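Local structure of glycerol trinitrate reductase (Agrobacterium tumefaciens, 5EPD) at residues T47-A51 with A369-T373; R248-V252 with F298-L303; A141-I145 with G210-R214. The protein probably catalyses the FMN- and NAD(P)H-dependent reduction of glycerol trinitrate and related xenobiotics, as a bacterial member of the Old Yellow Enzyme family. All blocks are in the same frame, centred on the assembly; numbering follows the deposited sequence.

Contact 1. Residues T47-A51 with A369-T373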
loop_
_atom_site.group_PDB
_atom_site.type_symbol
_atom_site.label_atom_id
_atom_site.label_comp_id
_atom_site.label_asym_id
_atom_site.label_seq_id
_atom_site.Cartn_x
_atom_site.Cartn_y
_atom_site.Cartn_z
ATOM N N THR A 47 4.590 3.267 -5.867
ATOM C CA THR A 47 4.142 4.397 -6.630
ATOM C C THR A 47 5.024 4.654 -7.859
ATOM O O THR A 47 6.275 4.760 -7.742
ATOM C CB THR A 47 4.149 5.665 -5.762
ATOM O OG1 THR A 47 3.296 5.490 -4.616
ATOM C CG2 THR A 47 3.673 6.833 -6.584
ATOM N N ARG A 48 4.365 4.810 -9.021
ATOM C CA ARG A 48 5.041 5.071 -10.329
ATOM C C ARG A 48 4.616 6.369 -11.068
ATOM O O ARG A 48 5.284 6.785 -12.011
ATOM C CB ARG A 48 4.853 3.860 -11.276
ATOM C CG ARG A 48 5.231 2.496 -10.696
ATOM C CD ARG A 48 6.595 2.483 -10.009
ATOM N NE ARG A 48 7.655 2.900 -10.922
ATOM C CZ ARG A 48 8.313 2.073 -11.728
ATOM N NH1 ARG A 48 8.024 0.772 -11.726
ATOM N NH2 ARG A 48 9.270 2.541 -12.542
ATOM N N ASN A 49 3.514 6.993 -10.654
ATOM C CA ASN A 49 3.077 8.298 -11.218
ATOM C C ASN A 49 2.965 8.298 -12.754
ATOM O O ASN A 49 3.554 9.149 -13.453
ATOM C CB ASN A 49 3.992 9.432 -10.753
ATOM C CG ASN A 49 4.336 9.342 -9.275
ATOM O OD1 ASN A 49 5.353 8.731 -8.921
ATOM N ND2 ASN A 49 3.514 9.962 -8.403
ATOM N N ARG A 50 2.232 7.314 -13.272
ATOM C CA ARG A 50 2.033 7.141 -14.726
ATOM C C ARG A 50 0.543 6.870 -15.056
ATOM O O ARG A 50 0.208 6.148 -16.009
ATOM C CB ARG A 50 2.921 6.001 -15.235
ATOM C CG ARG A 50 4.401 6.324 -15.392
ATOM C CD ARG A 50 5.133 5.004 -15.605
ATOM N NE ARG A 50 6.543 5.137 -15.983
ATOM C CZ ARG A 50 7.567 5.278 -15.142
ATOM N NH1 ARG A 50 8.796 5.383 -15.626
ATOM N NH2 ARG A 50 7.385 5.338 -13.832
ATOM N N ALA A 51 -0.356 7.425 -14.245
ATOM C CA ALA A 51 -1.783 7.309 -14.528
ATOM C C ALA A 51 -2.096 8.360 -15.580
ATOM O O ALA A 51 -1.400 9.385 -15.658
ATOM C CB ALA A 51 -2.612 7.547 -13.272
ATOM N N ALA A 369 7.452 4.395 -20.798
ATOM C CA ALA A 369 7.896 3.009 -20.791
ATOM C C ALA A 369 9.296 2.840 -20.212
ATOM O O ALA A 369 9.542 1.877 -19.525
ATOM C CB ALA A 369 7.854 2.445 -22.201
ATOM N N ALA A 370 10.216 3.751 -20.500
ATOM C CA ALA A 370 11.590 3.552 -20.080
ATOM C C ALA A 370 11.744 3.639 -18.555
ATOM O O ALA A 370 11.364 4.631 -17.918
ATOM C CB ALA A 370 12.505 4.547 -20.765
ATOM N N GLY A 371 12.324 2.595 -17.986
ATOM C CA GLY A 371 12.453 2.453 -16.523
ATOM C C GLY A 371 11.175 1.972 -15.852
ATOM O O GLY A 371 11.013 2.146 -14.630
ATOM N N TYR A 372 10.281 1.403 -16.671
ATOM C CA TYR A 372 8.943 0.937 -16.278
ATOM C C TYR A 372 8.758 -0.497 -16.831
ATOM O O TYR A 372 8.862 -1.502 -16.074
ATOM C CB TYR A 372 7.865 1.907 -16.815
ATOM C CG TYR A 372 6.406 1.683 -16.320
ATOM C CD1 TYR A 372 6.115 1.566 -14.971
ATOM C CD2 TYR A 372 5.319 1.665 -17.226
ATOM C CE1 TYR A 372 4.807 1.389 -14.526
ATOM C CE2 TYR A 372 4.011 1.487 -16.787
ATOM C CZ TYR A 372 3.761 1.353 -15.429
ATOM O OH TYR A 372 2.472 1.176 -14.947
ATOM N N THR A 373 8.527 -0.587 -18.147
ATOM C CA THR A 373 8.237 -1.849 -18.820
ATOM C C THR A 373 9.370 -2.306 -19.732
ATOM O O THR A 373 9.226 -3.305 -20.418
ATOM C CB THR A 373 6.972 -1.733 -19.677
ATOM O OG1 THR A 373 7.044 -0.538 -20.469
ATOM C CG2 THR A 373 5.747 -1.688 -18.809
HETATM O O HOH W 1 9.342 -0.989 -13.522
#
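Arg-48 and Tyr-372 are the residues whose backbones come nearest here, with their CA atoms 8.2 Å apart, so two irregular loops meet through long side chains. Arginine suits both positions because it has the reach and can use an edge and a flat face at once. Arg-48, its chain folded back at chi2 and chi3, sends NH2 to Gly-371 O at 2.7 Å, the acceptor lying in the guanidinium plane. Its NH1 donates to a water that in turn donates to Tyr-372 O. Arg-50 instead runs extended from CG to NE (chi3 171°) and lays its guanidinium almost parallel to the tyrosine ring, 8° between planes, with centres 4.6 Å apart. The stack is offset: CD sits over the ring centre, 3.5 Å from the centroid, in a CH-pi contact. Against Arg-48 the same ring turns its edge. Gly-371 tolerates a positive phi of 79°. In this eight-stranded TIM barrel of the Old Yellow Enzyme family, the contact ties the loop after barrel strand 41-43 to the chain beyond helix 346-352; Ile-364 O accepts from both arginines, while Tyr-372 stacks on Tyr-64 and bonds through OH to Thr-61, both in helix 61-66.

Contact 2. Residues R248-V252 with F298-L303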
loop_
_atom_site.group_PDB
_atom_site.type_symbol
_atom_site.label_atom_id
_atom_site.label_comp_id
_atom_site.label_asym_id
_atom_site.label_seq_id
_atom_site.Cartn_x
_atom_site.Cartn_y
_atom_site.Cartn_z
ATOM N N ARG A 248 -1.869 -2.551 5.640
ATOM C CA ARG A 248 -0.426 -2.314 5.848
ATOM C C ARG A 248 -0.208 -1.331 7.002
ATOM O O ARG A 248 -0.897 -0.328 7.053
ATOM C CB ARG A 248 0.198 -1.725 4.579
ATOM C CG ARG A 248 1.720 -1.678 4.566
ATOM C CD ARG A 248 2.280 -1.192 3.218
ATOM N NE ARG A 248 3.444 -1.981 2.779
ATOM C CZ ARG A 248 4.454 -1.525 2.030
ATOM N NH1 ARG A 248 4.480 -0.263 1.631
ATOM N NH2 ARG A 248 5.465 -2.339 1.683
ATOM N N ILE A 249 0.760 -1.613 7.892
ATOM C CA ILE A 249 1.190 -0.696 8.954
ATOM C C ILE A 249 2.711 -0.608 9.041
ATOM O O ILE A 249 3.432 -1.505 8.617
ATOM C CB ILE A 249 0.687 -1.127 10.356
ATOM C CG1 ILE A 249 1.279 -2.491 10.735
ATOM C CG2 ILE A 249 -0.836 -1.164 10.366
ATOM C CD1 ILE A 249 0.861 -3.061 12.073
ATOM N N SER A 250 3.177 0.470 9.640
ATOM C CA SER A 250 4.595 0.743 9.793
ATOM C C SER A 250 4.817 1.332 11.196
ATOM O O SER A 250 4.891 2.570 11.344
ATOM C CB SER A 250 5.026 1.765 8.726
ATOM O OG SER A 250 4.309 3.003 8.848
ATOM N N PRO A 251 4.871 0.467 12.238
ATOM C CA PRO A 251 4.968 0.911 13.638
ATOM C C PRO A 251 6.075 1.930 13.912
ATOM O O PRO A 251 5.833 2.940 14.586
ATOM C CB PRO A 251 5.261 -0.393 14.390
ATOM C CG PRO A 251 4.581 -1.428 13.576
ATOM C CD PRO A 251 4.797 -1.006 12.146
ATOM N N VAL A 252 7.270 1.664 13.387
ATOM C CA VAL A 252 8.423 2.513 13.594
ATOM C C VAL A 252 8.633 3.426 12.392
ATOM O O VAL A 252 8.981 2.980 11.315
ATOM C CB VAL A 252 9.676 1.660 13.832
ATOM C CG1 VAL A 252 10.856 2.547 14.201
ATOM C CG2 VAL A 252 9.417 0.642 14.938
ATOM N N PHE A 298 11.951 -2.217 18.593
ATOM C CA PHE A 298 10.545 -2.656 18.486
ATOM C C PHE A 298 10.371 -4.180 18.497
ATOM O O PHE A 298 11.205 -4.906 17.967
ATOM C CB PHE A 298 9.913 -2.069 17.205
ATOM C CG PHE A 298 8.405 -2.211 17.138
ATOM C CD1 PHE A 298 7.569 -1.240 17.694
ATOM C CD2 PHE A 298 7.816 -3.326 16.523
ATOM C CE1 PHE A 298 6.183 -1.385 17.640
ATOM C CE2 PHE A 298 6.431 -3.474 16.479
ATOM C CZ PHE A 298 5.613 -2.501 17.040
ATOM N N ASP A 299 9.262 -4.659 19.081
ATOM C CA ASP A 299 8.943 -6.109 19.142
ATOM C C ASP A 299 7.858 -6.524 18.151
ATOM O O ASP A 299 6.669 -6.440 18.456
ATOM C CB ASP A 299 8.498 -6.537 20.558
ATOM C CG ASP A 299 8.208 -8.052 20.663
ATOM O OD1 ASP A 299 8.258 -8.764 19.647
ATOM O OD2 ASP A 299 7.912 -8.545 21.771
ATOM N N TYR A 300 8.276 -7.013 16.981
ATOM C CA TYR A 300 7.337 -7.452 15.957
ATOM C C TYR A 300 6.705 -8.792 16.316
ATOM O O TYR A 300 5.602 -9.111 15.853
ATOM C CB TYR A 300 8.024 -7.514 14.577
ATOM C CG TYR A 300 8.498 -6.150 14.088
ATOM C CD1 TYR A 300 7.626 -5.257 13.445
ATOM C CD2 TYR A 300 9.812 -5.753 14.286
ATOM C CE1 TYR A 300 8.053 -4.003 13.036
ATOM C CE2 TYR A 300 10.254 -4.505 13.870
ATOM C CZ TYR A 300 9.379 -3.639 13.249
ATOM O OH TYR A 300 9.866 -2.412 12.856
ATOM N N GLY A 301 7.407 -9.574 17.140
ATOM C CA GLY A 301 6.921 -10.871 17.606
ATOM C C GLY A 301 5.620 -10.723 18.379
ATOM O O GLY A 301 4.750 -11.609 18.312
ATOM N N SER A 302 5.487 -9.597 19.099
ATOM C CA SER A 302 4.247 -9.251 19.778
ATOM C C SER A 302 3.111 -9.193 18.774
ATOM O O SER A 302 2.077 -9.820 18.988
ATOM C CB SER A 302 4.379 -7.899 20.510
ATOM O OG SER A 302 3.146 -7.483 21.116
ATOM N N LEU A 303 3.314 -8.444 17.686
ATOM C CA LEU A 303 2.272 -8.234 16.663
ATOM C C LEU A 303 1.934 -9.532 15.955
ATOM O O LEU A 303 0.747 -9.869 15.734
ATOM C CB LEU A 303 2.718 -7.200 15.607
ATOM C CG LEU A 303 3.146 -5.803 16.085
ATOM C CD1 LEU A 303 3.325 -4.898 14.885
ATOM C CD2 LEU A 303 2.152 -5.218 17.076
HETATM O O HOH W 2 7.977 -0.600 11.628
#
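Pro-251 presses its ring against one face of Phe-298, and this is the dense part of the contact. CB of the proline stands 3.4 Å from Phe-298 CZ, over the face but displaced from the centre toward the rim, a CH-pi contact in which the two side chains cross at about a right angle. The phenylalanine reaches it because CG is anti to the backbone N (chi1 -168°), which carries the ring across to the proline. A rigid proline ring offers a compact apolar surface that can lie against the flat phenylalanine face. Pro-251 CG goes on to meet Leu-303 CD1 at 3.9 Å, and deeper still Ile-249 CD1 and Leu-303 CD1 approach tip to tip at 4.2 Å; branched aliphatic residues suit this buried end, where Val-284 and Tyr-267 also pack on Ile-249. In the TIM barrel Ile-249 ends the fifth strand, 245-249, and the residues after it turn out over the start of helix 300-306, which follows the sixth strand, 281-284. Asp-299 is the N-cap of that helix: OD1 accepts from Ser-302 N at 2.9 Å, a role to which a short carboxylate is well fitted. Toward solvent the packing thins. Val-252, an exposed residue, brings only CG2 into close contact, 3.6 Å from Phe-298 CB and 3.7 Å from Tyr-300 OH. The tyrosine adds a polar end to an otherwise apolar set: a water near the plane of its ring lies 2.9 Å from Tyr-300 OH, and accepts from Val-252 N at 3.0 Å, linking the two segments where no direct hydrogen bond does.

Contact 3. Residues A141-I145 with G210-R214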
loop_
_atom_site.group_PDB
_atom_site.type_symbol
_atom_site.label_atom_id
_atom_site.label_comp_id
_atom_site.label_asym_id
_atom_site.label_seq_id
_atom_site.Cartn_x
_atom_site.Cartn_y
_atom_site.Cartn_z
ATOM N N ALA A 141 -6.258 16.485 7.500
ATOM C CA ALA A 141 -5.414 15.846 8.496
ATOM C C ALA A 141 -6.159 15.852 9.836
ATOM O O ALA A 141 -7.118 16.620 10.004
ATOM C CB ALA A 141 -4.118 16.627 8.612
ATOM N N PRO A 142 -5.719 15.020 10.801
ATOM C CA PRO A 142 -6.355 15.059 12.131
ATOM C C PRO A 142 -6.140 16.407 12.872
ATOM O O PRO A 142 -7.051 16.898 13.529
ATOM C CB PRO A 142 -5.665 13.903 12.883
ATOM C CG PRO A 142 -4.336 13.738 12.208
ATOM C CD PRO A 142 -4.600 14.060 10.752
ATOM N N SER A 143 -4.939 16.981 12.751
ATOM C CA SER A 143 -4.594 18.258 13.353
ATOM C C SER A 143 -3.869 19.071 12.297
ATOM O O SER A 143 -3.259 18.507 11.381
ATOM C CB SER A 143 -3.687 18.033 14.557
ATOM O OG SER A 143 -4.284 17.115 15.460
ATOM N N ALA A 144 -3.960 20.396 12.407
ATOM C CA ALA A 144 -3.315 21.324 11.463
ATOM C C ALA A 144 -1.813 21.457 11.773
ATOM O O ALA A 144 -1.370 22.444 12.349
ATOM C CB ALA A 144 -4.011 22.687 11.511
ATOM N N ILE A 145 -1.047 20.419 11.432
ATOM C CA ILE A 145 0.409 20.414 11.596
ATOM C C ILE A 145 0.951 19.921 10.259
ATOM O O ILE A 145 0.661 18.797 9.848
ATOM C CB ILE A 145 0.893 19.447 12.702
ATOM C CG1 ILE A 145 0.114 19.636 14.009
ATOM C CG2 ILE A 145 2.390 19.620 12.937
ATOM C CD1 ILE A 145 0.144 18.433 14.941
ATOM N N GLY A 210 2.577 12.160 17.267
ATOM C CA GLY A 210 3.389 13.190 16.629
ATOM C C GLY A 210 2.584 14.067 15.697
ATOM O O GLY A 210 2.955 15.204 15.459
ATOM N N ALA A 211 1.485 13.530 15.168
ATOM C CA ALA A 211 0.624 14.262 14.260
ATOM C C ALA A 211 -0.820 14.377 14.703
ATOM O O ALA A 211 -1.565 15.163 14.105
ATOM C CB ALA A 211 0.671 13.617 12.881
ATOM N N ASN A 212 -1.256 13.589 15.686
ATOM C CA ASN A 212 -2.635 13.703 16.156
ATOM C C ASN A 212 -2.688 14.428 17.493
ATOM O O ASN A 212 -2.434 13.831 18.549
ATOM C CB ASN A 212 -3.315 12.336 16.252
ATOM C CG ASN A 212 -4.799 12.442 16.590
ATOM O OD1 ASN A 212 -5.277 13.451 17.134
ATOM N ND2 ASN A 212 -5.534 11.394 16.277
ATOM N N MET A 213 -3.014 15.717 17.434
ATOM C CA MET A 213 -3.168 16.531 18.639
ATOM C C MET A 213 -4.651 16.744 19.038
ATOM O O MET A 213 -4.938 17.507 19.942
ATOM C CB MET A 213 -2.407 17.877 18.492
ATOM C CG MET A 213 -1.088 17.976 19.285
ATOM S SD MET A 213 0.465 17.853 18.342
ATOM C CE MET A 213 1.646 17.357 19.610
ATOM N N ARG A 214 -5.581 16.027 18.412
ATOM C CA ARG A 214 -6.998 16.161 18.733
ATOM C C ARG A 214 -7.349 15.794 20.193
ATOM O O ARG A 214 -6.680 14.977 20.851
ATOM C CB ARG A 214 -7.832 15.263 17.831
ATOM C CG ARG A 214 -7.682 15.486 16.333
ATOM C CD ARG A 214 -8.391 14.369 15.581
ATOM N NE ARG A 214 -9.829 14.632 15.492
ATOM C CZ ARG A 214 -10.396 15.448 14.601
ATOM N NH1 ARG A 214 -9.657 16.074 13.692
ATOM N NH2 ARG A 214 -11.712 15.619 14.598
HETATM O O HOH W 3 -1.974 16.042 11.329
#
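Ser-143 OG accepts from the backbone N of Met-213 at 2.7 Å, with an N-H...O angle of 147°, and so joins two irregular loops of the TIM-barrel enzyme. One follows strand 140-141; the other, after helix 202-207, contains an Asx turn. Within that turn Asn-212 OD1 takes the N-H of Arg-214 at 2.9 Å, nearly in line with its C=O bond. Asparagine fits because its amide serves both ways: ND2 donates to the carbonyls of Tyr-218 and Phe-206 while OD1 holds the turn. A serine is equally apt opposite, since its short side chain, with OG beside the backbone N (chi1 -54°), brings the hydroxyl to the N-H of Met-213, the one before the N-H taken by Asn-212. The carbonyl of Pro-142 is met by Arg-214 NH1 at 2.7 Å, in the carbonyl plane and on a lone pair. This arginine bends at chi3 (82°) to turn its guanidinium toward that oxygen; NH1 also donates to Leu-166 O, and NH2 makes a salt bridge with Asp-216. Two further carbonyls, Ser-143 O and Ala-211 O, share a water that donates to both, at 2.8 and 2.9 Å. The Pro-142 ring adds apolar contact, with CB 3.9 Å from Arg-214 CD and CG against Ala-211 O; it also touches Gln-205 and Phe-206 of helix 202-207. At the outer margin the exposed Met-213, whose unbranched chain bends at chi2, crosses Ile-145 at about a right angle, its SD 3.5 Å from Ile-145 CD1.

How the contacts relate
From the N terminus the chain first forms barrel strand 41-43 and then segment 47-51, whose partner, 369-373, comes only near the C terminus, so contact 1 closes a loop of more than 300 residues that holds almost the whole barrel. Contacts 2 and 3 both fall within that span. Contact 3 closes first, joining the loop after strand 140-141 to the one following helix 202-207; contact 2 opens only afterwards, between the end of strand 245-249 and the start of helix 300-306. These two are therefore in series and do not cross. Contacts 1 and 2 lie on opposite sides of the chain's centre, their own centres about 31 Å apart, and none of the three touches another.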